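PDB 5ELK: RING finger protein unkempt homolog from Mus musculus, which binds RNA sequence-specifically through clustered CCCH zinc fingers and represses translation, a control that shapes the early morphology of cortical neurons. Local coordinates for residues N13-C19 / Y30-H36; D40-S44 / G73-Q77; E63-P67 / C79-Q85. All blocks are in the same frame, centred on the assembly; numbering follows the deposited sequence.

Interaction 1: N13-C19 / Y30-H36. With ZN (zinc ion), chain C; nucleotides of chain B.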
loop_
_atom_site.group_PDB
_atom_site.type_symbol
_atom_site.label_atom_id
_atom_site.label_comp_id
_atom_site.label_asym_id
_atom_site.label_seq_id
_atom_site.Cartn_x
_atom_site.Cartn_y
_atom_site.Cartn_z
ATOM N N ASN A 13 -1.400 8.844 -2.310
ATOM C CA ASN A 13 -2.014 9.142 -1.015
ATOM C C ASN A 13 -2.426 7.946 -0.155
ATOM O O ASN A 13 -2.629 8.101 1.046
ATOM C CB ASN A 13 -3.234 10.040 -1.236
ATOM C CG ASN A 13 -2.903 11.271 -2.049
ATOM O OD1 ASN A 13 -3.493 11.516 -3.108
ATOM N ND2 ASN A 13 -1.938 12.051 -1.566
ATOM N N TYR A 14 -2.552 6.765 -0.754
ATOM C CA TYR A 14 -3.042 5.590 -0.032
ATOM C C TYR A 14 -2.249 5.283 1.250
ATOM O O TYR A 14 -1.047 5.054 1.200
ATOM C CB TYR A 14 -3.004 4.376 -0.945
ATOM C CG TYR A 14 -3.640 3.141 -0.356
ATOM C CD1 TYR A 14 -5.012 3.026 -0.287
ATOM C CD2 TYR A 14 -2.875 2.088 0.111
ATOM C CE1 TYR A 14 -5.608 1.904 0.232
ATOM C CE2 TYR A 14 -3.471 0.951 0.638
ATOM C CZ TYR A 14 -4.839 0.873 0.691
ATOM O OH TYR A 14 -5.463 -0.237 1.204
ATOM N N LYS A 15 -2.953 5.261 2.381
ATOM C CA LYS A 15 -2.364 5.046 3.709
ATOM C C LYS A 15 -1.183 5.955 4.030
ATOM O O LYS A 15 -0.245 5.567 4.718
ATOM C CB LYS A 15 -2.008 3.576 3.905
ATOM C CG LYS A 15 -3.245 2.743 4.103
ATOM C CD LYS A 15 -2.950 1.272 4.136
ATOM C CE LYS A 15 -4.225 0.474 4.308
ATOM N NZ LYS A 15 -4.993 0.889 5.518
ATOM N N THR A 16 -1.273 7.185 3.547
ATOM C CA THR A 16 -0.290 8.225 3.812
ATOM C C THR A 16 -0.642 8.937 5.116
ATOM O O THR A 16 0.207 9.582 5.745
ATOM C CB THR A 16 -0.283 9.231 2.643
ATOM O OG1 THR A 16 0.370 8.627 1.521
ATOM C CG2 THR A 16 0.425 10.526 2.998
ATOM N N GLU A 17 -1.900 8.795 5.522
ATOM C CA GLU A 17 -2.435 9.528 6.658
ATOM C C GLU A 17 -3.310 8.639 7.545
ATOM O O GLU A 17 -3.750 7.570 7.118
ATOM C CB GLU A 17 -3.221 10.742 6.153
ATOM C CG GLU A 17 -2.332 11.878 5.643
ATOM C CD GLU A 17 -3.113 13.005 4.982
ATOM O OE1 GLU A 17 -3.920 12.725 4.075
ATOM O OE2 GLU A 17 -2.911 14.177 5.368
ATOM N N PRO A 18 -3.542 9.071 8.795
ATOM C CA PRO A 18 -4.232 8.235 9.786
ATOM C C PRO A 18 -5.750 8.344 9.786
ATOM O O PRO A 18 -6.309 9.431 9.622
ATOM C CB PRO A 18 -3.684 8.751 11.117
ATOM C CG PRO A 18 -3.340 10.183 10.854
ATOM C CD PRO A 18 -2.932 10.266 9.407
ATOM N N CYS A 19 -6.405 7.207 9.997
ATOM C CA CYS A 19 -7.855 7.153 10.043
ATOM C C CYS A 19 -8.396 8.001 11.190
ATOM O O CYS A 19 -7.931 7.881 12.325
ATOM C CB CYS A 19 -8.308 5.709 10.225
ATOM S SG CYS A 19 -10.039 5.447 9.879
ATOM N N TYR A 30 -7.257 -3.273 3.826
ATOM C CA TYR A 30 -7.162 -2.677 2.497
ATOM C C TYR A 30 -8.348 -1.761 2.178
ATOM O O TYR A 30 -8.256 -0.877 1.321
ATOM C CB TYR A 30 -7.054 -3.784 1.434
ATOM C CG TYR A 30 -8.246 -4.741 1.378
ATOM C CD1 TYR A 30 -9.516 -4.296 1.009
ATOM C CD2 TYR A 30 -8.101 -6.091 1.691
ATOM C CE1 TYR A 30 -10.607 -5.166 0.959
ATOM C CE2 TYR A 30 -9.192 -6.968 1.637
ATOM C CZ TYR A 30 -10.440 -6.498 1.271
ATOM O OH TYR A 30 -11.525 -7.354 1.210
ATOM N N ALA A 31 -9.453 -1.983 2.884
ATOM C CA ALA A 31 -10.718 -1.301 2.622
ATOM C C ALA A 31 -10.684 0.150 3.076
ATOM O O ALA A 31 -11.535 0.942 2.679
ATOM C CB ALA A 31 -11.863 -2.034 3.326
ATOM N N CYS A 32 -9.712 0.495 3.918
ATOM C CA CYS A 32 -9.600 1.856 4.442
ATOM C C CYS A 32 -8.311 2.539 3.985
ATOM O O CYS A 32 -7.222 2.120 4.369
ATOM C CB CYS A 32 -9.658 1.869 5.969
ATOM S SG CYS A 32 -9.569 3.538 6.615
ATOM N N PRO A 33 -8.429 3.623 3.198
ATOM C CA PRO A 33 -7.250 4.264 2.595
ATOM C C PRO A 33 -6.413 5.096 3.568
ATOM O O PRO A 33 -5.562 5.875 3.133
ATOM C CB PRO A 33 -7.864 5.164 1.525
ATOM C CG PRO A 33 -9.211 5.544 2.092
ATOM C CD PRO A 33 -9.679 4.330 2.852
ATOM N N TYR A 34 -6.643 4.921 4.864
ATOM C CA TYR A 34 -5.875 5.624 5.886
ATOM C C TYR A 34 -5.200 4.569 6.755
ATOM O O TYR A 34 -5.589 3.402 6.714
ATOM C CB TYR A 34 -6.790 6.548 6.694
ATOM C CG TYR A 34 -7.480 7.601 5.838
ATOM C CD1 TYR A 34 -6.780 8.699 5.352
ATOM C CD2 TYR A 34 -8.824 7.487 5.501
ATOM C CE1 TYR A 34 -7.403 9.660 4.560
ATOM C CE2 TYR A 34 -9.453 8.443 4.712
ATOM C CZ TYR A 34 -8.738 9.526 4.243
ATOM O OH TYR A 34 -9.364 10.481 3.461
ATOM N N TYR A 35 -4.169 4.956 7.505
ATOM C CA TYR A 35 -3.413 3.975 8.280
ATOM C C TYR A 35 -3.819 3.977 9.738
ATOM O O TYR A 35 -4.227 4.999 10.290
ATOM C CB TYR A 35 -1.894 4.155 8.127
ATOM C CG TYR A 35 -1.281 5.350 8.840
ATOM C CD1 TYR A 35 -1.072 5.342 10.210
ATOM C CD2 TYR A 35 -0.870 6.464 8.130
ATOM C CE1 TYR A 35 -0.497 6.426 10.852
ATOM C CE2 TYR A 35 -0.299 7.543 8.760
ATOM C CZ TYR A 35 -0.111 7.524 10.116
ATOM O OH TYR A 35 0.469 8.614 10.730
ATOM N N HIS A 36 -3.704 2.801 10.342
ATOM C CA HIS A 36 -4.224 2.546 11.675
ATOM C C HIS A 36 -3.093 2.214 12.636
ATOM O O HIS A 36 -3.212 2.400 13.845
ATOM C CB HIS A 36 -5.229 1.400 11.591
ATOM C CG HIS A 36 -6.343 1.658 10.627
ATOM N ND1 HIS A 36 -6.172 1.618 9.256
ATOM C CD2 HIS A 36 -7.640 1.987 10.830
ATOM C CE1 HIS A 36 -7.317 1.897 8.665
ATOM N NE2 HIS A 36 -8.228 2.125 9.595
HETATM ZN ZN ZN C . -9.629 3.424 8.940
ATOM P P G B 5 -1.898 -12.252 1.564
ATOM O OP1 G B 5 -0.708 -12.962 2.109
ATOM O OP2 G B 5 -3.182 -12.992 1.439
ATOM O "O5'" G B 5 -2.224 -10.954 2.429
ATOM C "C5'" G B 5 -1.198 -10.257 3.126
ATOM C "C4'" G B 5 -1.643 -8.871 3.526
ATOM O "O4'" G B 5 -1.614 -8.004 2.358
ATOM C "C3'" G B 5 -3.059 -8.770 4.104
ATOM O "O3'" G B 5 -3.092 -7.777 5.130
ATOM C "C2'" G B 5 -3.878 -8.290 2.909
ATOM O "O2'" G B 5 -5.054 -7.579 3.249
ATOM C "C1'" G B 5 -2.876 -7.395 2.183
ATOM N N9 G B 5 -3.127 -7.265 0.743
ATOM C C8 G B 5 -3.024 -8.254 -0.207
ATOM N N7 G B 5 -3.307 -7.832 -1.406
ATOM C C5 G B 5 -3.622 -6.490 -1.240
ATOM C C6 G B 5 -4.011 -5.511 -2.193
ATOM O O6 G B 5 -4.164 -5.644 -3.407
ATOM N N1 G B 5 -4.239 -4.274 -1.608
ATOM C C2 G B 5 -4.094 -4.009 -0.266
ATOM N N2 G B 5 -4.353 -2.748 0.108
ATOM N N3 G B 5 -3.730 -4.908 0.635
ATOM C C4 G B 5 -3.510 -6.120 0.081
#
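This contact closes the first CCCH zinc finger of the chain, where Cys19, Cys32 and His36 meet on one zinc ion, with Cys26 as the fourth ligand. SG of Cys19 and SG of Cys32 each lie 2.3 Å from the zinc, and NE2 of His36 binds at 2.0 Å. Pro18 and Tyr35 form a single backbone bridge: Tyr35 N donates to Glu17 O at 2.7 Å (N-H...O 161°) and Cys19 N donates to Tyr35 O. The Pro18 ring covers a face of the Tyr35 ring, CB 4.1 Å from the centroid and 20° off the normal, a CH-pi contact. Lys15 reaches across with its chain extended to CE and then bent (chi4 -56°), which brings NZ to Cys32 O and Tyr34 O, both at 2.8 Å; the former is met almost head-on. Tyr14 crosses Pro33 at about a right angle, and its OH donates to Tyr30 O at 2.9 Å while lying 3.0 Å from N2 of nucleotide G5 of chain B. The ammonium of buried Lys15 is held by two carbonyls and its charge is probably balanced by Asp40, which also accepts from His36 ND1 and so probably fixes the rotation of the zinc-bound imidazole.

Interaction 2: D40-S44 / G73-Q77. With ZN (zinc ion), chain D.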
loop_
_atom_site.group_PDB
_atom_site.type_symbol
_atom_site.label_atom_id
_atom_site.label_comp_id
_atom_site.label_asym_id
_atom_site.label_seq_id
_atom_site.Cartn_x
_atom_site.Cartn_y
_atom_site.Cartn_z
ATOM N N ASP A 40 0.925 -0.550 8.985
ATOM C CA ASP A 40 -0.098 -0.259 7.979
ATOM C C ASP A 40 0.293 1.033 7.262
ATOM O O ASP A 40 -0.235 1.373 6.197
ATOM C CB ASP A 40 -1.435 -0.063 8.710
ATOM C CG ASP A 40 -2.625 -0.071 7.788
ATOM O OD1 ASP A 40 -2.600 -0.798 6.780
ATOM O OD2 ASP A 40 -3.604 0.644 8.089
ATOM N N ARG A 41 1.240 1.747 7.860
ATOM C CA ARG A 41 1.598 3.081 7.419
ATOM C C ARG A 41 2.400 3.048 6.133
ATOM O O ARG A 41 3.090 2.075 5.829
ATOM C CB ARG A 41 2.399 3.785 8.511
ATOM C CG ARG A 41 2.807 5.198 8.171
ATOM C CD ARG A 41 3.293 5.920 9.405
ATOM N NE ARG A 41 4.633 6.465 9.223
ATOM C CZ ARG A 41 4.890 7.629 8.638
ATOM N NH1 ARG A 41 3.900 8.378 8.165
ATOM N NH2 ARG A 41 6.140 8.046 8.521
ATOM N N ARG A 42 2.307 4.138 5.389
ATOM C CA ARG A 42 3.013 4.279 4.130
ATOM C C ARG A 42 3.566 5.693 4.008
ATOM O O ARG A 42 2.821 6.670 4.072
ATOM C CB ARG A 42 2.056 3.973 2.969
ATOM C CG ARG A 42 2.593 4.283 1.600
ATOM C CD ARG A 42 1.860 3.475 0.548
ATOM N NE ARG A 42 2.323 3.765 -0.806
ATOM C CZ ARG A 42 1.801 4.702 -1.591
ATOM N NH1 ARG A 42 0.797 5.450 -1.160
ATOM N NH2 ARG A 42 2.278 4.887 -2.813
ATOM N N ARG A 43 4.878 5.809 3.849
ATOM C CA ARG A 43 5.472 7.095 3.525
ATOM C C ARG A 43 5.107 7.449 2.089
ATOM O O ARG A 43 5.248 6.629 1.179
ATOM C CB ARG A 43 6.987 7.050 3.704
ATOM C CG ARG A 43 7.417 6.798 5.144
ATOM C CD ARG A 43 8.880 6.397 5.228
ATOM N NE ARG A 43 9.111 5.077 4.651
ATOM C CZ ARG A 43 10.309 4.579 4.366
ATOM N NH1 ARG A 43 11.401 5.284 4.597
ATOM N NH2 ARG A 43 10.413 3.372 3.840
ATOM N N SER A 44 4.612 8.661 1.892
ATOM C CA SER A 44 4.275 9.119 0.566
ATOM C C SER A 44 5.543 9.106 -0.286
ATOM O O SER A 44 6.543 9.721 0.095
ATOM C CB SER A 44 3.702 10.531 0.625
ATOM O OG SER A 44 3.275 10.938 -0.663
ATOM N N GLY A 73 15.007 5.081 10.393
ATOM C CA GLY A 73 13.761 5.816 10.480
ATOM C C GLY A 73 13.176 6.069 9.099
ATOM O O GLY A 73 13.404 5.308 8.166
ATOM N N ASP A 74 12.438 7.163 8.969
ATOM C CA ASP A 74 11.722 7.483 7.736
ATOM C C ASP A 74 12.641 7.906 6.590
ATOM O O ASP A 74 12.170 8.217 5.498
ATOM C CB ASP A 74 10.691 8.579 8.013
ATOM C CG ASP A 74 9.465 8.060 8.748
ATOM O OD1 ASP A 74 9.239 6.828 8.782
ATOM O OD2 ASP A 74 8.710 8.896 9.284
ATOM N N ALA A 75 13.948 7.890 6.826
ATOM C CA ALA A 75 14.916 8.250 5.797
ATOM C C ALA A 75 15.466 7.005 5.118
ATOM O O ALA A 75 16.311 7.098 4.223
ATOM C CB ALA A 75 16.042 9.064 6.393
ATOM N N CYS A 76 14.995 5.838 5.546
ATOM C CA CYS A 76 15.438 4.587 4.944
ATOM C C CYS A 76 15.012 4.494 3.482
ATOM O O CYS A 76 13.876 4.796 3.134
ATOM C CB CYS A 76 14.906 3.375 5.715
ATOM S SG CYS A 76 15.887 1.882 5.423
ATOM N N GLN A 77 15.942 4.065 2.636
ATOM C CA GLN A 77 15.716 3.958 1.196
ATOM C C GLN A 77 15.210 2.570 0.819
ATOM O O GLN A 77 15.419 2.094 -0.293
ATOM C CB GLN A 77 17.011 4.279 0.456
ATOM C CG GLN A 77 17.512 5.679 0.737
ATOM C CD GLN A 77 16.989 6.681 -0.259
ATOM O OE1 GLN A 77 17.361 6.647 -1.429
ATOM N NE2 GLN A 77 16.119 7.576 0.194
HETATM ZN ZN ZN D . 14.896 0.654 7.081
#
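Arg41 and Arg43 both reach from residues 40-44 to the turn at residues 73-77, and each uses its guanidinium differently. Across the two segments the salt bridge is made by Arg41: its NH2 lies 2.8 Å from OD2 of Asp74, the carboxylate sitting at the edge of the guanidinium with the two planes 47° apart. NE of Arg43 and OD1 of Asp74 are 4.5 Å apart, beyond a salt bridge, and no N-H points at the oxygen, so any attraction is probably electrostatic alone.

The hydrogen bonds belong to Arg43. Its chain turns at CD (chi3 -69°), and NH1 of Arg43 meets Cys76 O at 2.9 Å, in the carbonyl plane and on a lone pair; Asp74 O, 3.2 Å from the same NH1, is approached from above its carbonyl plane, 72° out of it. NH2 of Arg43 turns to Tyr78 O and to the carboxylate of Glu84. A leucine in place of Arg43 would probably leave the carbonyls of Asp74 and Cys76 without this donor and Glu84 without its charge partner.

Cys76 SG binds zinc at 2.3 Å, with Cys55, Cys70 and His80 completing the site. NH1 of Arg43 thus serves two carbonyls at the short 3-10 turn, Gly73 O accepting from Cys76 N, that carries the third zinc cysteine of a CCCH finger, held from residues 40-44, which run on from the zinc ligand His36 of the preceding finger.

Interaction 3: E63-P67 / C79-Q85. With ZN (zinc ion), chain D; nucleotides of chain B.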
loop_
_atom_site.group_PDB
_atom_site.type_symbol
_atom_site.label_atom_id
_atom_site.label_comp_id
_atom_site.label_asym_id
_atom_site.label_seq_id
_atom_site.Cartn_x
_atom_site.Cartn_y
_atom_site.Cartn_z
ATOM N N GLU A 63 8.030 -12.415 7.398
ATOM C CA GLU A 63 7.258 -11.582 8.321
ATOM C C GLU A 63 7.669 -10.112 8.279
ATOM O O GLU A 63 8.844 -9.777 8.402
ATOM C CB GLU A 63 7.362 -12.108 9.756
ATOM C CG GLU A 63 6.014 -12.444 10.398
ATOM C CD GLU A 63 5.627 -13.906 10.238
ATOM O OE1 GLU A 63 4.797 -14.209 9.350
ATOM O OE2 GLU A 63 6.148 -14.750 11.007
ATOM N N TRP A 64 6.683 -9.241 8.080
ATOM C CA TRP A 64 6.868 -7.810 8.266
ATOM C C TRP A 64 6.825 -7.564 9.770
ATOM O O TRP A 64 5.912 -8.048 10.449
ATOM C CB TRP A 64 5.775 -7.024 7.516
ATOM C CG TRP A 64 6.031 -6.975 6.023
ATOM C CD1 TRP A 64 5.547 -7.830 5.073
ATOM C CD2 TRP A 64 6.861 -6.034 5.326
ATOM N NE1 TRP A 64 6.023 -7.476 3.831
ATOM C CE2 TRP A 64 6.833 -6.383 3.964
ATOM C CE3 TRP A 64 7.621 -4.939 5.725
ATOM C CZ2 TRP A 64 7.533 -5.665 3.004
ATOM C CZ3 TRP A 64 8.313 -4.236 4.770
ATOM C CH2 TRP A 64 8.269 -4.598 3.431
ATOM N N GLY A 65 7.829 -6.862 10.295
ATOM C CA GLY A 65 7.928 -6.611 11.726
ATOM C C GLY A 65 7.707 -5.145 12.023
ATOM O O GLY A 65 7.271 -4.399 11.156
ATOM N N ASP A 66 8.000 -4.727 13.249
ATOM C CA ASP A 66 7.815 -3.339 13.641
ATOM C C ASP A 66 8.839 -2.498 12.865
ATOM O O ASP A 66 10.017 -2.838 12.871
ATOM C CB ASP A 66 8.016 -3.208 15.152
ATOM C CG ASP A 66 7.644 -1.840 15.678
ATOM O OD1 ASP A 66 6.837 -1.144 15.021
ATOM O OD2 ASP A 66 8.164 -1.470 16.759
ATOM N N PRO A 67 8.394 -1.447 12.139
ATOM C CA PRO A 67 9.329 -0.602 11.385
ATOM C C PRO A 67 10.293 0.208 12.254
ATOM O O PRO A 67 11.372 0.552 11.780
ATOM C CB PRO A 67 8.400 0.336 10.613
ATOM C CG PRO A 67 7.115 -0.403 10.527
ATOM C CD PRO A 67 7.004 -1.071 11.848
ATOM N N CYS A 79 11.698 -0.277 1.717
ATOM C CA CYS A 79 10.329 -0.329 2.215
ATOM C C CYS A 79 10.273 -0.832 3.655
ATOM O O CYS A 79 11.009 -1.733 4.025
ATOM C CB CYS A 79 9.469 -1.224 1.324
ATOM S SG CYS A 79 9.210 -0.558 -0.331
ATOM N N HIS A 80 9.378 -0.241 4.444
ATOM C CA HIS A 80 9.221 -0.563 5.859
ATOM C C HIS A 80 7.888 -1.245 6.171
ATOM O O HIS A 80 7.672 -1.710 7.291
ATOM C CB HIS A 80 9.348 0.708 6.704
ATOM C CG HIS A 80 10.760 1.079 7.039
ATOM N ND1 HIS A 80 11.090 2.242 7.696
ATOM C CD2 HIS A 80 11.931 0.434 6.804
ATOM C CE1 HIS A 80 12.401 2.307 7.843
ATOM N NE2 HIS A 80 12.935 1.224 7.312
ATOM N N THR A 81 6.994 -1.291 5.193
ATOM C CA THR A 81 5.741 -2.026 5.339
ATOM C C THR A 81 5.321 -2.625 4.017
ATOM O O THR A 81 5.737 -2.176 2.948
ATOM C CB THR A 81 4.588 -1.140 5.805
ATOM O OG1 THR A 81 4.242 -0.223 4.759
ATOM C CG2 THR A 81 4.958 -0.369 7.046
ATOM N N ARG A 82 4.480 -3.647 4.107
ATOM C CA ARG A 82 4.024 -4.372 2.943
ATOM C C ARG A 82 3.245 -3.406 2.068
ATOM O O ARG A 82 3.304 -3.453 0.832
ATOM C CB ARG A 82 3.136 -5.534 3.380
ATOM C CG ARG A 82 2.406 -6.245 2.248
ATOM C CD ARG A 82 1.528 -7.360 2.794
ATOM N NE ARG A 82 2.319 -8.471 3.322
ATOM C CZ ARG A 82 2.287 -8.904 4.583
ATOM N NH1 ARG A 82 1.492 -8.344 5.490
ATOM N NH2 ARG A 82 3.059 -9.918 4.942
ATOM N N THR A 83 2.531 -2.500 2.718
ATOM C CA THR A 83 1.788 -1.504 1.980
ATOM C C THR A 83 2.717 -0.612 1.168
ATOM O O THR A 83 2.401 -0.261 0.027
ATOM C CB THR A 83 0.938 -0.644 2.902
ATOM O OG1 THR A 83 0.126 -1.499 3.714
ATOM C CG2 THR A 83 0.052 0.276 2.079
ATOM N N GLU A 84 3.855 -0.245 1.750
ATOM C CA GLU A 84 4.810 0.608 1.053
ATOM C C GLU A 84 5.351 -0.077 -0.182
ATOM O O GLU A 84 5.668 0.565 -1.181
ATOM C CB GLU A 84 5.968 0.999 1.964
ATOM C CG GLU A 84 5.633 2.162 2.857
ATOM C CD GLU A 84 6.851 2.858 3.403
ATOM O OE1 GLU A 84 7.929 2.232 3.490
ATOM O OE2 GLU A 84 6.726 4.051 3.728
ATOM N N GLN A 85 5.464 -1.393 -0.113
ATOM C CA GLN A 85 5.978 -2.142 -1.242
ATOM C C GLN A 85 4.895 -2.354 -2.313
ATOM O O GLN A 85 5.122 -2.112 -3.495
ATOM C CB GLN A 85 6.514 -3.483 -0.765
ATOM C CG GLN A 85 7.153 -4.307 -1.854
ATOM C CD GLN A 85 7.669 -5.634 -1.351
ATOM O OE1 GLN A 85 6.973 -6.351 -0.634
ATOM N NE2 GLN A 85 8.895 -5.973 -1.726
HETATM ZN ZN ZN D . 14.896 0.654 7.081
ATOM P P G B 5 -1.898 -12.252 1.564
ATOM O OP1 G B 5 -0.708 -12.962 2.109
ATOM O OP2 G B 5 -3.182 -12.992 1.439
ATOM O "O5'" G B 5 -2.224 -10.954 2.429
ATOM C "C5'" G B 5 -1.198 -10.257 3.126
ATOM C "C4'" G B 5 -1.643 -8.871 3.526
ATOM O "O4'" G B 5 -1.614 -8.004 2.358
ATOM C "C3'" G B 5 -3.059 -8.770 4.104
ATOM O "O3'" G B 5 -3.092 -7.777 5.130
ATOM C "C2'" G B 5 -3.878 -8.290 2.909
ATOM O "O2'" G B 5 -5.054 -7.579 3.249
ATOM C "C1'" G B 5 -2.876 -7.395 2.183
ATOM N N9 G B 5 -3.127 -7.265 0.743
ATOM C C8 G B 5 -3.024 -8.254 -0.207
ATOM N N7 G B 5 -3.307 -7.832 -1.406
ATOM C C5 G B 5 -3.622 -6.490 -1.240
ATOM C C6 G B 5 -4.011 -5.511 -2.193
ATOM O O6 G B 5 -4.164 -5.644 -3.407
ATOM N N1 G B 5 -4.239 -4.274 -1.608
ATOM C C2 G B 5 -4.094 -4.009 -0.266
ATOM N N2 G B 5 -4.353 -2.748 0.108
ATOM N N3 G B 5 -3.730 -4.908 0.635
ATOM C C4 G B 5 -3.510 -6.120 0.081
ATOM P P U B 3 7.825 -8.974 -6.207
ATOM O OP1 U B 3 7.224 -10.273 -6.585
ATOM O OP2 U B 3 8.524 -8.125 -7.207
ATOM O "O5'" U B 3 6.654 -8.099 -5.584
ATOM C "C5'" U B 3 6.813 -7.455 -4.329
ATOM C "C4'" U B 3 5.523 -7.465 -3.555
ATOM O "O4'" U B 3 4.558 -6.604 -4.229
ATOM C "C3'" U B 3 4.861 -8.836 -3.446
ATOM O "O3'" U B 3 4.139 -8.907 -2.213
ATOM C "C2'" U B 3 3.879 -8.812 -4.613
ATOM O "O2'" U B 3 2.808 -9.727 -4.505
ATOM C "C1'" U B 3 3.407 -7.360 -4.566
ATOM N N1 U B 3 2.845 -6.847 -5.829
ATOM C C2 U B 3 1.730 -6.017 -5.769
ATOM O O2 U B 3 1.198 -5.677 -4.720
ATOM N N3 U B 3 1.246 -5.580 -6.986
ATOM C C4 U B 3 1.739 -5.891 -8.234
ATOM O O4 U B 3 1.191 -5.428 -9.239
ATOM C C5 U B 3 2.885 -6.754 -8.207
ATOM C C6 U B 3 3.388 -7.195 -7.045
#
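Trp64 lays one face of its indole over the backbone leading into helix 82-86, with Arg82 N 3.5 Å above the centre of the ring system and Thr81 C nearer the rim. CB of Arg82 makes a CH-pi contact, 3.7 Å from the five-membered ring centroid and 20° off its normal. Beyond CB the arginine bends at chi3 (-69°), which places its guanidinium against the indole edge at CD1, the planes 77° apart; CD1 stands 3.2 Å above one guanidinium face, while C5' of nucleotide G5 of chain B lies over the opposite one. Gln85 OE1 comes to the indole edge in plane, 3.7 Å from CZ2, and 3.4 Å from C4' of nucleotide U3 of chain B. This oxygen, Trp64 NE1 and Arg82 NE are buried without a polar partner in the model. Farther along, CG of Pro67 rests 3.5 Å from His80 O, beside the histidine whose NE2 binds zinc. Thr81 N-caps the helix: its OG1 accepts from Glu84 N at 3.0 Å and also bonds to Arg41 O. The contact therefore sets strand 63-64, the partner of antiparallel strand 59-60, against the first turn of helix 82-86, whose Arg82 and Gln85 flank the RNA.

In the fold
Interaction 1 closes first along the chain, within the first zinc finger; interactions 2 and 3 follow and interleave, in the order 40-44, 63-67, 73-77, 79-85. Centres of interactions 2 and 3 are about 9 Å apart, and both reach the zinc ion of the second finger. Interaction 1 lies about 14 Å from each. Residues 40-44 join all three: Asp40 pairs with Lys15 and Arg42 with the backbone of Tyr14, while the backbone carbonyl of Arg41 bonds to Thr81 and the guanidinium of Arg43 to Glu84. Thr83 of helix 82-86 packs on Tyr14 and Lys15. The two fingers are thus joined, and nucleotide G5 of chain B touches interactions 1 and 3, consistent with a shared RNA-binding surface.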